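PDB 1VKW: putative nitroreductase from Thermotoga maritima, which probably acts as an oxidoreductase of the nitroreductase type. Local coordinates for residues E20-V25 with R125-I130; T131-N136 with N160-K165. All coordinates share one frame; numbering follows the deposited sequence.

Contact 1: E20-V25 with R125-I130. With SO4 (sulfate ion), chain C.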
loop_
_atom_site.group_PDB
_atom_site.type_symbol
_atom_site.label_atom_id
_atom_site.label_comp_id
_atom_site.label_asym_id
_atom_site.label_seq_id
_atom_site.Cartn_x
_atom_site.Cartn_y
_atom_site.Cartn_z
ATOM N N GLU A 20 -5.485 -2.256 -8.419
ATOM C CA GLU A 20 -6.383 -3.295 -8.912
ATOM C C GLU A 20 -5.643 -4.610 -9.195
ATOM O O GLU A 20 -6.229 -5.682 -9.074
ATOM C CB GLU A 20 -7.131 -2.828 -10.170
ATOM C CG GLU A 20 -8.439 -3.580 -10.387
ATOM C CD GLU A 20 -9.001 -3.441 -11.793
ATOM O OE1 GLU A 20 -8.625 -2.491 -12.522
ATOM O OE2 GLU A 20 -9.838 -4.290 -12.165
ATOM N N ASN A 21 -4.366 -4.534 -9.569
ATOM C CA ASN A 21 -3.574 -5.751 -9.845
ATOM C C ASN A 21 -2.793 -6.285 -8.643
ATOM O O ASN A 21 -2.105 -7.299 -8.754
ATOM C CB ASN A 21 -2.611 -5.515 -11.003
ATOM C CG ASN A 21 -3.313 -5.449 -12.337
ATOM O OD1 ASN A 21 -4.228 -6.229 -12.613
ATOM N ND2 ASN A 21 -2.880 -4.522 -13.185
ATOM N N ARG A 22 -2.888 -5.616 -7.503
ATOM C CA ARG A 22 -2.202 -6.087 -6.299
ATOM C C ARG A 22 -3.027 -7.168 -5.617
ATOM O O ARG A 22 -4.153 -6.908 -5.197
ATOM C CB ARG A 22 -1.965 -4.954 -5.302
ATOM C CG ARG A 22 -1.138 -5.401 -4.078
ATOM C CD ARG A 22 -1.593 -4.866 -2.748
ATOM N NE ARG A 22 -3.028 -5.042 -2.504
ATOM C CZ ARG A 22 -3.613 -6.157 -2.062
ATOM N NH1 ARG A 22 -2.913 -7.259 -1.825
ATOM N NH2 ARG A 22 -4.929 -6.173 -1.867
ATOM N N HIS A 23 -2.455 -8.366 -5.490
ATOM C CA HIS A 23 -3.100 -9.485 -4.778
ATOM C C HIS A 23 -2.097 -10.120 -3.826
ATOM O O HIS A 23 -0.897 -10.104 -4.080
ATOM C CB HIS A 23 -3.588 -10.564 -5.759
ATOM C CG HIS A 23 -4.240 -10.019 -6.993
ATOM N ND1 HIS A 23 -5.504 -9.469 -6.988
ATOM C CD2 HIS A 23 -3.801 -9.944 -8.272
ATOM C CE1 HIS A 23 -5.811 -9.072 -8.210
ATOM N NE2 HIS A 23 -4.798 -9.352 -9.008
ATOM N N SER A 24 -2.585 -10.702 -2.742
ATOM C CA SER A 24 -1.710 -11.451 -1.844
ATOM C C SER A 24 -1.334 -12.774 -2.507
ATOM O O SER A 24 -2.213 -13.546 -2.890
ATOM C CB SER A 24 -2.388 -11.681 -0.498
ATOM O OG SER A 24 -2.627 -10.441 0.142
ATOM N N VAL A 25 -0.030 -13.000 -2.672
ATOM C CA VAL A 25 0.505 -14.210 -3.291
ATOM C C VAL A 25 1.512 -14.845 -2.332
ATOM O O VAL A 25 2.405 -14.164 -1.838
ATOM C CB VAL A 25 1.194 -13.897 -4.645
ATOM C CG1 VAL A 25 1.769 -15.165 -5.273
ATOM C CG2 VAL A 25 0.213 -13.223 -5.611
ATOM N N ARG A 125 -11.048 -11.711 -4.988
ATOM C CA ARG A 125 -11.006 -10.571 -4.085
ATOM C C ARG A 125 -12.301 -10.529 -3.321
ATOM O O ARG A 125 -13.364 -10.319 -3.901
ATOM C CB ARG A 125 -10.832 -9.275 -4.859
ATOM C CG ARG A 125 -9.952 -8.249 -4.160
ATOM C CD ARG A 125 -9.160 -7.472 -5.169
ATOM N NE ARG A 125 -7.963 -6.839 -4.655
ATOM C CZ ARG A 125 -7.132 -6.143 -5.416
ATOM N NH1 ARG A 125 -7.361 -6.018 -6.713
ATOM N NH2 ARG A 125 -6.068 -5.564 -4.890
ATOM N N LYS A 126 -12.209 -10.751 -2.022
ATOM C CA LYS A 126 -13.376 -10.676 -1.170
ATOM C C LYS A 126 -13.269 -9.415 -0.355
ATOM O O LYS A 126 -12.296 -9.207 0.364
ATOM C CB LYS A 126 -13.468 -11.904 -0.275
ATOM C CG LYS A 126 -13.789 -13.180 -1.047
ATOM C CD LYS A 126 -14.031 -14.358 -0.102
ATOM C CE LYS A 126 -14.945 -15.401 -0.704
ATOM N NZ LYS A 126 -15.596 -16.204 0.379
ATOM N N ARG A 127 -14.281 -8.567 -0.482
ATOM C CA ARG A 127 -14.377 -7.379 0.334
ATOM C C ARG A 127 -15.821 -7.190 0.703
ATOM O O ARG A 127 -16.739 -7.541 -0.067
ATOM C CB ARG A 127 -13.868 -6.134 -0.404
ATOM C CG ARG A 127 -12.374 -6.087 -0.660
ATOM C CD ARG A 127 -11.510 -5.994 0.574
ATOM N NE ARG A 127 -10.092 -5.828 0.226
ATOM C CZ ARG A 127 -9.281 -6.809 -0.170
ATOM N NH1 ARG A 127 -9.702 -8.065 -0.257
ATOM N NH2 ARG A 127 -8.022 -6.530 -0.477
ATOM N N ARG A 128 -16.017 -6.625 1.885
ATOM C CA ARG A 128 -17.344 -6.250 2.334
ATOM C C ARG A 128 -17.826 -5.086 1.466
ATOM O O ARG A 128 -17.004 -4.393 0.835
ATOM C CB ARG A 128 -17.310 -5.887 3.818
ATOM C CG ARG A 128 -16.871 -7.068 4.682
ATOM C CD ARG A 128 -17.176 -6.915 6.165
ATOM N NE ARG A 128 -16.423 -5.824 6.752
ATOM C CZ ARG A 128 -15.238 -5.948 7.343
ATOM N NH1 ARG A 128 -14.627 -7.127 7.430
ATOM N NH2 ARG A 128 -14.657 -4.868 7.846
ATOM N N PRO A 129 -19.139 -4.865 1.428
ATOM C CA PRO A 129 -19.717 -3.797 0.602
ATOM C C PRO A 129 -19.196 -2.405 0.958
ATOM O O PRO A 129 -18.972 -2.098 2.126
ATOM C CB PRO A 129 -21.215 -3.905 0.886
ATOM C CG PRO A 129 -21.407 -5.267 1.383
ATOM C CD PRO A 129 -20.177 -5.623 2.139
ATOM N N ILE A 130 -19.002 -1.563 -0.054
ATOM C CA ILE A 130 -18.415 -0.243 0.175
ATOM C C ILE A 130 -19.191 0.539 1.221
ATOM O O ILE A 130 -18.589 1.247 2.035
ATOM C CB ILE A 130 -18.268 0.563 -1.150
ATOM C CG1 ILE A 130 -17.674 1.944 -0.875
ATOM C CG2 ILE A 130 -19.585 0.716 -1.854
ATOM C CD1 ILE A 130 -16.915 2.496 -2.074
HETATM S S SO4 C . -5.918 -9.727 -0.946
HETATM O O1 SO4 C . -6.541 -10.522 0.101
HETATM O O2 SO4 C . -6.934 -8.937 -1.607
HETATM O O3 SO4 C . -4.896 -8.895 -0.339
HETATM O O4 SO4 C . -5.308 -10.609 -1.942
#

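Contact 2: T131-N136 with N160-K165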
loop_
_atom_site.group_PDB
_atom_site.type_symbol
_atom_site.label_atom_id
_atom_site.label_comp_id
_atom_site.label_asym_id
_atom_site.label_seq_id
_atom_site.Cartn_x
_atom_site.Cartn_y
_atom_site.Cartn_z
ATOM N N THR A 131 -20.517 0.389 1.224
ATOM C CA THR A 131 -21.366 1.120 2.171
ATOM C C THR A 131 -21.114 0.698 3.611
ATOM O O THR A 131 -21.458 1.440 4.520
ATOM C CB THR A 131 -22.860 0.936 1.860
ATOM O OG1 THR A 131 -23.149 -0.455 1.738
ATOM C CG2 THR A 131 -23.241 1.535 0.492
ATOM N N SER A 132 -20.544 -0.492 3.824
ATOM C CA SER A 132 -20.256 -0.955 5.183
ATOM C C SER A 132 -19.055 -0.214 5.787
ATOM O O SER A 132 -18.871 -0.194 7.005
ATOM C CB SER A 132 -20.034 -2.474 5.206
ATOM O OG SER A 132 -18.753 -2.833 4.724
ATOM N N PHE A 133 -18.256 0.404 4.931
ATOM C CA PHE A 133 -17.091 1.175 5.351
ATOM C C PHE A 133 -17.373 2.666 5.529
ATOM O O PHE A 133 -16.728 3.349 6.337
ATOM C CB PHE A 133 -15.985 1.007 4.323
ATOM C CG PHE A 133 -15.513 -0.404 4.177
ATOM C CD1 PHE A 133 -14.661 -0.951 5.113
ATOM C CD2 PHE A 133 -15.906 -1.177 3.097
ATOM C CE1 PHE A 133 -14.211 -2.245 4.983
ATOM C CE2 PHE A 133 -15.453 -2.479 2.961
ATOM C CZ PHE A 133 -14.604 -3.008 3.903
ATOM N N LEU A 134 -18.364 3.148 4.793
ATOM C CA LEU A 134 -18.568 4.564 4.566
ATOM C C LEU A 134 -19.597 5.113 5.540
ATOM O O LEU A 134 -20.696 4.578 5.652
ATOM C CB LEU A 134 -19.045 4.736 3.125
ATOM C CG LEU A 134 -19.027 6.083 2.412
ATOM C CD1 LEU A 134 -17.680 6.769 2.540
ATOM C CD2 LEU A 134 -19.401 5.851 0.947
ATOM N N GLU A 135 -19.248 6.178 6.254
ATOM C CA GLU A 135 -20.203 6.834 7.144
ATOM C C GLU A 135 -21.252 7.606 6.333
ATOM O O GLU A 135 -22.415 7.683 6.728
ATOM C CB GLU A 135 -19.472 7.734 8.141
ATOM C CG GLU A 135 -18.496 6.951 9.017
ATOM C CD GLU A 135 -17.785 7.815 10.043
ATOM O OE1 GLU A 135 -18.452 8.664 10.670
ATOM O OE2 GLU A 135 -16.559 7.638 10.230
ATOM N N ASN A 136 -20.845 8.112 5.175
ATOM C CA ASN A 136 -21.731 8.842 4.258
ATOM C C ASN A 136 -22.608 7.924 3.433
ATOM O O ASN A 136 -22.260 6.776 3.183
ATOM C CB ASN A 136 -20.916 9.657 3.256
ATOM C CG ASN A 136 -19.832 10.474 3.904
ATOM O OD1 ASN A 136 -18.837 9.932 4.387
ATOM N ND2 ASN A 136 -20.004 11.792 3.902
ATOM N N ASN A 160 -7.466 -10.162 6.288
ATOM C CA ASN A 160 -8.578 -9.541 5.554
ATOM C C ASN A 160 -9.693 -8.964 6.434
ATOM O O ASN A 160 -10.872 -8.942 6.061
ATOM C CB ASN A 160 -9.172 -10.497 4.511
ATOM C CG ASN A 160 -9.928 -9.757 3.408
ATOM O OD1 ASN A 160 -9.582 -8.629 3.053
ATOM N ND2 ASN A 160 -10.973 -10.387 2.872
ATOM N N ARG A 161 -9.324 -8.433 7.588
ATOM C CA ARG A 161 -10.358 -7.937 8.479
ATOM C C ARG A 161 -10.880 -6.575 8.070
ATOM O O ARG A 161 -11.934 -6.184 8.550
ATOM C CB ARG A 161 -9.912 -7.946 9.922
ATOM C CG ARG A 161 -8.803 -7.011 10.262
ATOM C CD ARG A 161 -8.168 -7.382 11.589
ATOM N NE ARG A 161 -6.809 -6.874 11.710
ATOM C CZ ARG A 161 -5.968 -7.215 12.674
ATOM N NH1 ARG A 161 -6.340 -8.047 13.633
ATOM N NH2 ARG A 161 -4.753 -6.700 12.684
ATOM N N GLN A 162 -10.146 -5.866 7.205
ATOM C CA GLN A 162 -10.631 -4.638 6.546
ATOM C C GLN A 162 -11.101 -3.635 7.590
ATOM O O GLN A 162 -12.257 -3.210 7.571
ATOM C CB GLN A 162 -11.778 -4.964 5.580
ATOM C CG GLN A 162 -11.433 -5.945 4.480
ATOM C CD GLN A 162 -12.656 -6.671 3.919
ATOM O OE1 GLN A 162 -13.519 -6.058 3.276
ATOM N NE2 GLN A 162 -12.707 -7.977 4.124
ATOM N N PRO A 163 -10.205 -3.269 8.510
ATOM C CA PRO A 163 -10.593 -2.578 9.742
ATOM C C PRO A 163 -10.754 -1.048 9.598
ATOM O O PRO A 163 -10.228 -0.301 10.420
ATOM C CB PRO A 163 -9.427 -2.916 10.685
ATOM C CG PRO A 163 -8.226 -2.997 9.773
ATOM C CD PRO A 163 -8.741 -3.496 8.446
ATOM N N TRP A 164 -11.497 -0.594 8.595
ATOM C CA TRP A 164 -11.562 0.843 8.281
ATOM C C TRP A 164 -12.951 1.425 8.398
ATOM O O TRP A 164 -13.945 0.815 7.991
ATOM C CB TRP A 164 -11.049 1.107 6.872
ATOM C CG TRP A 164 -9.812 0.366 6.534
ATOM C CD1 TRP A 164 -8.582 0.534 7.083
ATOM C CD2 TRP A 164 -9.675 -0.655 5.543
ATOM N NE1 TRP A 164 -7.686 -0.330 6.502
ATOM C CE2 TRP A 164 -8.328 -1.064 5.546
ATOM C CE3 TRP A 164 -10.555 -1.263 4.647
ATOM C CZ2 TRP A 164 -7.841 -2.057 4.690
ATOM C CZ3 TRP A 164 -10.062 -2.253 3.788
ATOM C CH2 TRP A 164 -8.722 -2.630 3.822
ATOM N N LYS A 165 -13.019 2.625 8.951
ATOM C CA LYS A 165 -14.235 3.413 8.901
ATOM C C LYS A 165 -13.855 4.697 8.186
ATOM O O LYS A 165 -12.893 5.358 8.592
ATOM C CB LYS A 165 -14.745 3.682 10.318
ATOM C CG LYS A 165 -16.187 4.145 10.436
ATOM C CD LYS A 165 -16.654 4.118 11.927
ATOM C CE LYS A 165 -18.082 4.630 12.134
ATOM N NZ LYS A 165 -18.459 4.776 13.593
#

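Contact 1: E20-V25 with R125-I130
The Arg22 and Arg125 side chains cross at about a right angle, their guanidinium planes 70° apart, with a sulfate ion, probably from the crystallisation liquor, beside them. Along Arg22, CB lies 4.2 Å from Arg125 NH2. CG stands anti to the backbone N (chi1 -175°), and through bends at chi2 and chi3 the guanidinium comes to lie with sulfate O3 at its edge, near its plane. NE and CZ pass the same Arg125 nitrogen, whereas NH1 donates to O3 over 3.0 Å. NH2 also binds O3, reaches O2 weakly, and lies 3.3 Å from Arg125 NH2 and 3.4 Å from Arg127 NH2. The anion probably offsets this crowding of like charges: Arg127 NH1 and NH2 both donate to O2, Ser24 N bonds O4 almost straight (172°), and Ser24 OG bonds O3. Across the segments, Arg125 NH1 bonds Glu20 O at 2.6 Å, from above the carbonyl plane. His23 ND1 lies 3.9 Å above the plane of the Arg125 guanidinium, offset toward its rim. The Arg-X-Ser sequence recalls the flavin-phosphate site of related nitroreductases, so the sulfate may mark such an anion pocket. Arg22 packs on Val88 and Thr92 of helix 74-93; Arg22 NH2 and Arg127 NH2 share Leu154 O, just beyond helix 143-153, and Val25 pairs its backbone with Thr98 of strand 97-101.

Contact 2: T131-N136 with N160-K165
Phe133 and Lys165 run their backbones side by side in the same direction, CA to CA 5.1 Å apart, with Lys165 CA set for a CA-H...O contact to Phe133 O. Phe133 is buried, its CG beside the backbone N (chi1 -62°), and the ring extends along residues 162-164 with oxygens gathered at its edge. Trp164 O lies near the ring plane, 3.5 Å from CD1; Gln162 O approaches CE1 at the same rim, and Gln162 OE1 stands 3.3 Å from CZ. These oxygens therefore face ring C-H groups. Gln162 CB also packs on the ring, 3.7 Å from CE1. Trp164 comes in obliquely: its six-membered ring has its plane at 41° to that of Phe133, and CE3 touches CE1 at 3.8 Å. Gln162 is held at both ends of its amide, NE2 by Asn160 O in a 2.8 Å bond and OE1 by Arg128 N. At the exposed side, Glu135 and the extended Lys165 chain cross at about a right angle, and Glu135 OE2 rests 3.5 Å from Lys165 CG. Their charged ends do not meet, so this contact is mainly carboxylate and aliphatic chain packing. Pro163 centres an inverse gamma turn closed by a weak bond from Trp164 N to Gln162 O. Beyond it the backbone of Ile166 is hydrogen-bonded to both Phe133 and Glu135: the chain leaving helix 130-133 lies as a short parallel bridge along strand 165-168, one of the two outer strands of an antiparallel four-stranded sheet.

How the contacts relate
From the N terminus, helix 15-21 leads into 20-25, and contact 1 closes a long loop of about a hundred residues when 125-130 returns after strand 112-116. That loop contains the whole sheet built from strands 56-58, 64-67, 97-101 and 112-116. Contact 2 opens immediately afterwards and closes a much shorter loop around helix 143-153, so the two follow in series and neither nest nor cross. Their centres lie 14 Å apart, yet they touch: Arg128 reaches Arg161 O through NH1, while Arg128 O packs on Phe133 CE2. Residues 125-136 thereby join the N-terminal helix to the edge of the second sheet.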